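Esterase (Thermotoga maritima, PDB 3DOH) probably hydrolyses carboxylic ester bonds, as a thermostable hydrolase that couples an immunoglobulin-like domain to an alpha/beta-hydrolase domain. Local coordinates at residues V321-V324 and E325-R328; T188-Y191 and L192-A195; T344-E347 and K348-E352. All coordinates share one frame; numbering follows the deposited sequence.

Interaction 1 of 3, residues V321-V324 and E325-R328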
loop_
_atom_site.group_PDB
_atom_site.type_symbol
_atom_site.label_atom_id
_atom_site.label_comp_id
_atom_site.label_asym_id
_atom_site.label_seq_id
_atom_site.Cartn_x
_atom_site.Cartn_y
_atom_site.Cartn_z
ATOM N N VAL A 321 -1.740 29.469 19.561
ATOM C CA VAL A 321 -1.369 29.811 20.940
ATOM C C VAL A 321 -1.095 31.331 21.061
ATOM O O VAL A 321 -1.635 31.985 21.955
ATOM C CB VAL A 321 -0.075 29.019 21.396
ATOM C CG1 VAL A 321 0.407 29.449 22.803
ATOM C CG2 VAL A 321 -0.296 27.522 21.292
ATOM N N VAL A 322 -0.249 31.854 20.158
ATOM C CA VAL A 322 0.138 33.240 20.140
ATOM C C VAL A 322 -0.252 33.846 18.793
ATOM O O VAL A 322 0.426 33.630 17.793
ATOM C CB VAL A 322 1.654 33.405 20.340
ATOM C CG1 VAL A 322 2.070 34.877 20.143
ATOM C CG2 VAL A 322 2.108 32.872 21.744
ATOM N N PRO A 323 -1.359 34.619 18.765
ATOM C CA PRO A 323 -1.945 35.193 17.538
ATOM C C PRO A 323 -0.841 35.847 16.713
ATOM O O PRO A 323 0.041 36.503 17.290
ATOM C CB PRO A 323 -2.873 36.294 18.069
ATOM C CG PRO A 323 -3.063 36.055 19.525
ATOM C CD PRO A 323 -2.081 35.012 19.991
ATOM N N VAL A 324 -0.854 35.667 15.395
ATOM C CA VAL A 324 0.248 36.174 14.555
ATOM C C VAL A 324 0.218 37.713 14.571
ATOM O O VAL A 324 1.246 38.392 14.336
ATOM C CB VAL A 324 0.158 35.601 13.106
ATOM C CG1 VAL A 324 -1.180 35.991 12.434
ATOM C CG2 VAL A 324 1.334 36.024 12.236
ATOM N N GLU A 325 -0.971 38.264 14.863
ATOM C CA GLU A 325 -1.146 39.720 14.916
ATOM C C GLU A 325 -0.148 40.358 15.905
ATOM O O GLU A 325 0.296 41.477 15.722
ATOM C CB GLU A 325 -2.601 40.064 15.242
ATOM C CG GLU A 325 -2.845 41.509 15.642
ATOM C CD GLU A 325 -3.056 42.441 14.429
ATOM O OE1 GLU A 325 -2.368 42.269 13.362
ATOM O OE2 GLU A 325 -3.933 43.349 14.556
ATOM N N ASN A 326 0.205 39.617 16.947
ATOM C CA ASN A 326 1.228 40.017 17.862
ATOM C C ASN A 326 2.561 40.414 17.203
ATOM O O ASN A 326 3.183 41.384 17.616
ATOM C CB ASN A 326 1.440 38.891 18.839
ATOM C CG ASN A 326 0.550 38.994 20.050
ATOM O OD1 ASN A 326 0.939 39.600 21.033
ATOM N ND2 ASN A 326 -0.622 38.401 20.003
ATOM N N SER A 327 3.013 39.673 16.193
ATOM C CA SER A 327 4.218 40.066 15.444
ATOM C C SER A 327 3.907 41.146 14.416
ATOM O O SER A 327 4.640 42.134 14.314
ATOM C CB SER A 327 4.842 38.879 14.722
ATOM O OG SER A 327 5.533 38.097 15.642
ATOM N N ARG A 328 2.821 40.958 13.671
ATOM C CA ARG A 328 2.403 41.949 12.661
ATOM C C ARG A 328 2.333 43.362 13.178
ATOM O O ARG A 328 2.776 44.293 12.479
ATOM C CB ARG A 328 1.065 41.614 12.010
ATOM C CG ARG A 328 1.130 40.453 11.113
ATOM C CD ARG A 328 -0.208 40.023 10.845
ATOM N NE ARG A 328 -0.253 38.820 10.049
ATOM C CZ ARG A 328 -1.366 38.321 9.531
ATOM N NH1 ARG A 328 -2.518 38.958 9.701
ATOM N NH2 ARG A 328 -1.325 37.183 8.848
#
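The guanidinium group of Arg328 carries a methyl of Val324 over one face: CG1 lies 3.7 Å from CZ, displaced toward the rim of the plane. NH2 at the far end of the group makes a salt bridge with Glu345. In Val324, CG1 stands between the backbone N and the carbonyl carbon (chi1 59°), which turns it toward the arginine, whose chain runs extended from CG to NE to meet it. The other flat group, the Asn326 amide, lies alongside the proline ring, with ND2 3.4 Å from Pro323 CG, and sends a weak hydrogen bond to Pro323 O. Pro323 O also takes Asn326 N, 3.1 Å away and above the carbonyl plane. Val324 O is gripped twice, by Ser327 N from above its plane and by Arg328 N within it, the latter at 3.1 Å and nearly straight (172°). Proline, with no amide hydrogen and a restricted phi, suits the approach to a helix, while compact Val324 fills a buried place. This is the first turn of helix 325-336, entered from a loop in which Asp319 accepts bonds from Val321 N and Val322 N, consistent with the acid loop of an alpha/beta-hydrolase catalytic triad.

Interaction 2 of 3, residues T188-Y191 and L192-A195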
loop_
_atom_site.group_PDB
_atom_site.type_symbol
_atom_site.label_atom_id
_atom_site.label_comp_id
_atom_site.label_asym_id
_atom_site.label_seq_id
_atom_site.Cartn_x
_atom_site.Cartn_y
_atom_site.Cartn_z
ATOM N N THR A 188 14.105 24.243 36.750
ATOM C CA THR A 188 15.122 24.522 37.758
ATOM C C THR A 188 16.275 23.550 37.564
ATOM O O THR A 188 17.211 23.498 38.362
ATOM C CB THR A 188 14.563 24.363 39.184
ATOM O OG1 THR A 188 14.790 25.567 39.926
ATOM C CG2 THR A 188 15.237 23.199 39.894
ATOM N N ASP A 189 16.188 22.779 36.487
ATOM C CA ASP A 189 17.127 21.723 36.206
ATOM C C ASP A 189 18.318 22.188 35.376
ATOM O O ASP A 189 19.321 21.464 35.254
ATOM C CB ASP A 189 16.405 20.580 35.456
ATOM C CG ASP A 189 15.812 21.029 34.074
ATOM O OD1 ASP A 189 15.334 22.165 33.939
ATOM O OD2 ASP A 189 15.808 20.241 33.105
ATOM N N ASN A 190 18.215 23.368 34.775
ATOM C CA ASN A 190 19.268 23.864 33.906
ATOM C C ASN A 190 19.529 22.985 32.652
ATOM O O ASN A 190 20.645 22.977 32.101
ATOM C CB ASN A 190 20.566 24.046 34.700
ATOM C CG ASN A 190 21.368 25.234 34.230
ATOM O OD1 ASN A 190 21.000 25.892 33.258
ATOM N ND2 ASN A 190 22.470 25.525 34.907
ATOM N N TYR A 191 18.529 22.242 32.199
ATOM C CA TYR A 191 18.738 21.365 31.049
ATOM C C TYR A 191 17.714 21.644 29.961
ATOM O O TYR A 191 18.054 21.867 28.798
ATOM C CB TYR A 191 18.666 19.897 31.474
ATOM C CG TYR A 191 19.254 18.936 30.466
ATOM C CD1 TYR A 191 20.559 18.479 30.593
ATOM C CD2 TYR A 191 18.505 18.488 29.386
ATOM C CE1 TYR A 191 21.102 17.601 29.673
ATOM C CE2 TYR A 191 19.039 17.610 28.461
ATOM C CZ TYR A 191 20.337 17.170 28.610
ATOM O OH TYR A 191 20.873 16.296 27.691
ATOM N N LEU A 192 16.454 21.627 30.367
ATOM C CA LEU A 192 15.311 21.912 29.492
ATOM C C LEU A 192 15.529 22.973 28.429
ATOM O O LEU A 192 15.190 22.740 27.262
ATOM C CB LEU A 192 14.116 22.300 30.334
ATOM C CG LEU A 192 12.948 21.320 30.316
ATOM C CD1 LEU A 192 13.299 19.898 29.818
ATOM C CD2 LEU A 192 12.346 21.296 31.699
ATOM N N GLN A 193 16.119 24.103 28.824
ATOM C CA GLN A 193 16.116 25.322 27.988
ATOM C C GLN A 193 17.124 25.223 26.856
ATOM O O GLN A 193 17.187 26.065 25.930
ATOM C CB GLN A 193 16.309 26.600 28.843
ATOM C CG GLN A 193 17.738 26.990 29.203
ATOM C CD GLN A 193 18.292 26.210 30.381
ATOM O OE1 GLN A 193 17.722 25.191 30.789
ATOM N NE2 GLN A 193 19.410 26.684 30.939
ATOM N N VAL A 194 17.887 24.146 26.930
ATOM C CA VAL A 194 18.947 23.908 26.009
ATOM C C VAL A 194 18.600 22.629 25.212
ATOM O O VAL A 194 19.258 22.299 24.236
ATOM C CB VAL A 194 20.291 23.892 26.830
ATOM C CG1 VAL A 194 21.028 22.564 26.780
ATOM C CG2 VAL A 194 21.180 25.082 26.485
ATOM N N ALA A 195 17.545 21.929 25.596
ATOM C CA ALA A 195 17.255 20.664 24.983
ATOM C C ALA A 195 15.892 20.647 24.286
ATOM O O ALA A 195 15.625 19.810 23.418
ATOM C CB ALA A 195 17.316 19.592 26.009
#
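Gln193 NE2 gives a hydrogen bond of 2.9 Å to Asn190 OD1; the two amide planes are only 3° apart, and NE2 also lies in the carbonyl plane of Asn190, a well-aligned bond (159°). Bending at chi2 folds the glutamine chain back toward the loop. Leu192 N bonds to Asp189 OD2 at 3.1 Å, reaching it from above the carboxylate plane, and the other oxygen, OD1, takes Gln220 NE2. Val194 N closes a turn on Tyr191 O at 3.0 Å. Farther out, Ala195 CB approaches the Tyr191 ring obliquely, 3.6 Å from CE2, its small methyl fitting beside the broad group. Leu192 lies across the aspartate, CD2 3.8 Å from Asp189 OD1. The tyrosine ring also meets His138 edge-to-face, and its hydroxyl bonds to Glu20, linking to the N-terminal domain this junction between the loop after strand 174-180 and the short, weakly bonded helix 192-195 of the alpha/beta-hydrolase domain. Asparagine suits position 190, tolerating its positive phi well. The chemistry implies that buried amides are paid for by partners: Asn190 ND2 reaches Tyr160 O and Gln193 NE2 also reaches Ala218 O, which probably sets which end of each amide is oxygen and which nitrogen.

Interaction 3 of 3, residues T344-E347 and K348-E352. With SO4 (sulfate ion), chain D.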
loop_
_atom_site.group_PDB
_atom_site.type_symbol
_atom_site.label_atom_id
_atom_site.label_comp_id
_atom_site.label_asym_id
_atom_site.label_seq_id
_atom_site.Cartn_x
_atom_site.Cartn_y
_atom_site.Cartn_z
ATOM N N THR A 344 9.425 37.286 8.143
ATOM C CA THR A 344 9.008 36.092 7.477
ATOM C C THR A 344 7.815 35.584 8.285
ATOM O O THR A 344 7.971 35.286 9.467
ATOM C CB THR A 344 10.141 35.073 7.579
ATOM O OG1 THR A 344 11.320 35.647 7.021
ATOM C CG2 THR A 344 9.805 33.794 6.837
ATOM N N GLU A 345 6.635 35.501 7.665
ATOM C CA GLU A 345 5.454 34.923 8.301
ATOM C C GLU A 345 5.036 33.684 7.557
ATOM O O GLU A 345 4.495 33.772 6.441
ATOM C CB GLU A 345 4.299 35.893 8.310
ATOM C CG GLU A 345 3.051 35.379 9.009
ATOM C CD GLU A 345 1.850 36.323 8.847
ATOM O OE1 GLU A 345 1.950 37.522 9.198
ATOM O OE2 GLU A 345 0.794 35.872 8.347
ATOM N N TYR A 346 5.286 32.540 8.182
ATOM C CA TYR A 346 4.897 31.242 7.662
ATOM C C TYR A 346 3.388 31.121 7.359
ATOM O O TYR A 346 2.555 31.217 8.270
ATOM C CB TYR A 346 5.345 30.126 8.636
ATOM C CG TYR A 346 6.836 30.110 8.908
ATOM C CD1 TYR A 346 7.730 29.717 7.911
ATOM C CD2 TYR A 346 7.351 30.489 10.153
ATOM C CE1 TYR A 346 9.109 29.705 8.120
ATOM C CE2 TYR A 346 8.738 30.477 10.396
ATOM C CZ TYR A 346 9.608 30.077 9.358
ATOM O OH TYR A 346 10.967 30.058 9.534
ATOM N N GLU A 347 3.069 30.914 6.074
ATOM C CA GLU A 347 1.695 30.701 5.591
ATOM C C GLU A 347 0.932 29.594 6.336
ATOM O O GLU A 347 1.507 28.545 6.675
ATOM C CB GLU A 347 1.705 30.271 4.129
ATOM C CG GLU A 347 2.001 31.312 3.111
ATOM C CD GLU A 347 1.942 30.696 1.685
ATOM O OE1 GLU A 347 2.922 29.988 1.314
ATOM O OE2 GLU A 347 0.912 30.904 0.952
ATOM N N LYS A 348 -0.371 29.828 6.510
ATOM C CA LYS A 348 -1.324 28.812 6.979
ATOM C C LYS A 348 -1.073 27.494 6.300
ATOM O O LYS A 348 -0.943 27.450 5.080
ATOM C CB LYS A 348 -2.749 29.240 6.659
ATOM C CG LYS A 348 -3.806 28.204 7.051
ATOM C CD LYS A 348 -5.197 28.797 7.141
ATOM C CE LYS A 348 -6.172 27.728 7.565
ATOM N NZ LYS A 348 -6.095 27.523 9.024
ATOM N N GLY A 349 -0.992 26.423 7.079
ATOM C CA GLY A 349 -0.691 25.120 6.513
ATOM C C GLY A 349 0.786 24.755 6.322
ATOM O O GLY A 349 1.129 23.560 6.299
ATOM N N PHE A 350 1.663 25.748 6.178
ATOM C CA PHE A 350 3.084 25.469 5.972
ATOM C C PHE A 350 3.682 24.545 7.059
ATOM O O PHE A 350 4.467 23.603 6.769
ATOM C CB PHE A 350 3.894 26.761 5.896
ATOM C CG PHE A 350 5.372 26.546 5.954
ATOM C CD1 PHE A 350 6.132 26.571 4.802
ATOM C CD2 PHE A 350 6.006 26.310 7.154
ATOM C CE1 PHE A 350 7.527 26.378 4.846
ATOM C CE2 PHE A 350 7.381 26.096 7.212
ATOM C CZ PHE A 350 8.146 26.137 6.066
ATOM N N MET A 351 3.324 24.843 8.307
ATOM C CA MET A 351 3.840 24.099 9.427
ATOM C C MET A 351 3.338 22.652 9.390
ATOM O O MET A 351 4.175 21.718 9.384
ATOM C CB MET A 351 3.487 24.792 10.740
ATOM C CG MET A 351 4.093 26.187 10.884
ATOM S SD MET A 351 5.884 26.169 11.116
ATOM C CE MET A 351 5.968 25.624 12.793
ATOM N N GLU A 352 2.004 22.452 9.327
ATOM C CA GLU A 352 1.468 21.067 9.388
ATOM C C GLU A 352 1.930 20.270 8.179
ATOM O O GLU A 352 2.192 19.079 8.297
ATOM C CB GLU A 352 -0.057 20.986 9.571
ATOM C CG GLU A 352 -0.619 21.752 10.818
ATOM C CD GLU A 352 -0.658 20.949 12.151
ATOM O OE1 GLU A 352 0.331 20.223 12.501
ATOM O OE2 GLU A 352 -1.705 21.082 12.864
HETATM S S SO4 D . -2.310 32.706 4.623
HETATM O O1 SO4 D . -1.713 33.272 3.380
HETATM O O2 SO4 D . -3.390 33.448 5.250
HETATM O O3 SO4 D . -1.238 32.499 5.604
HETATM O O4 SO4 D . -2.985 31.463 4.269
#
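Tyr346 and Phe350 are brought together by different first torsions. The tyrosine places CG beside its backbone N, opposite the carbonyl carbon (chi1 -58°), whereas the phenylalanine swings CG away from its own N (chi1 169°), back toward the strand. The rings come to lie near parallel but slid apart, with centroids 5.1 Å from one another and planes at 26°. Overlap is slight, and the touching is done by Tyr346 CD1, which sits over one face of the phenyl ring, toward its rim, 3.7 Å from Phe350 CE2. Met351 adds a Met-aromatic contact: its SD lies obliquely to the tyrosine ring, 5.0 Å from the centroid, and in the plane of the Phe350 ring at its edge. The flexible, polarisable thioether suits a place beside two aromatic rings.

The backbone that sets up this cluster is a type II beta turn from Glu347 to Phe350, closed by a hydrogen bond of 2.8 Å from Phe350 N to Glu347 O. Gly349 takes the third position with a positive phi, where a side chain would press on the preceding carbonyl oxygen; it is also the N-cap residue of the helix that follows. Lys348 N points out of the turn and donates an almost straight bond to sulfate O3 at 3.0 Å. The anion, probably from the crystallisation liquor, is held as well by Arg207 of the second subunit, while Glu347 makes a salt bridge with Arg198 of that subunit.

The turn thus carries the chain from strand 341-346, the outermost of the sheet within this chain and hydrogen-bonded to the region of strand 311-316, into the short helix 350-353, with Pro364 of helix 362-366 packed against Tyr346, Phe350 and Met351.

How the interactions relate
From the N terminus, interaction 2 comes first, where the loop after strand 174-180 enters helix 192-195. Interaction 1 follows, at the passage from the loop after strand 311-316 into helix 325-336, and interaction 3 is where strand 341-346 turns into helix 350-353. Each closes a short local turn, and the three stand in series, neither nesting nor crossing. Interactions 1 and 3 touch through an arginine of one and a glutamate of the other, tying helix 325-336 to the strand after it, and both reach the second subunit. Interaction 2 stands apart, its centre about 26 Å from that of interaction 1 and about 28 Å from that of interaction 3, near the immunoglobulin-like domain.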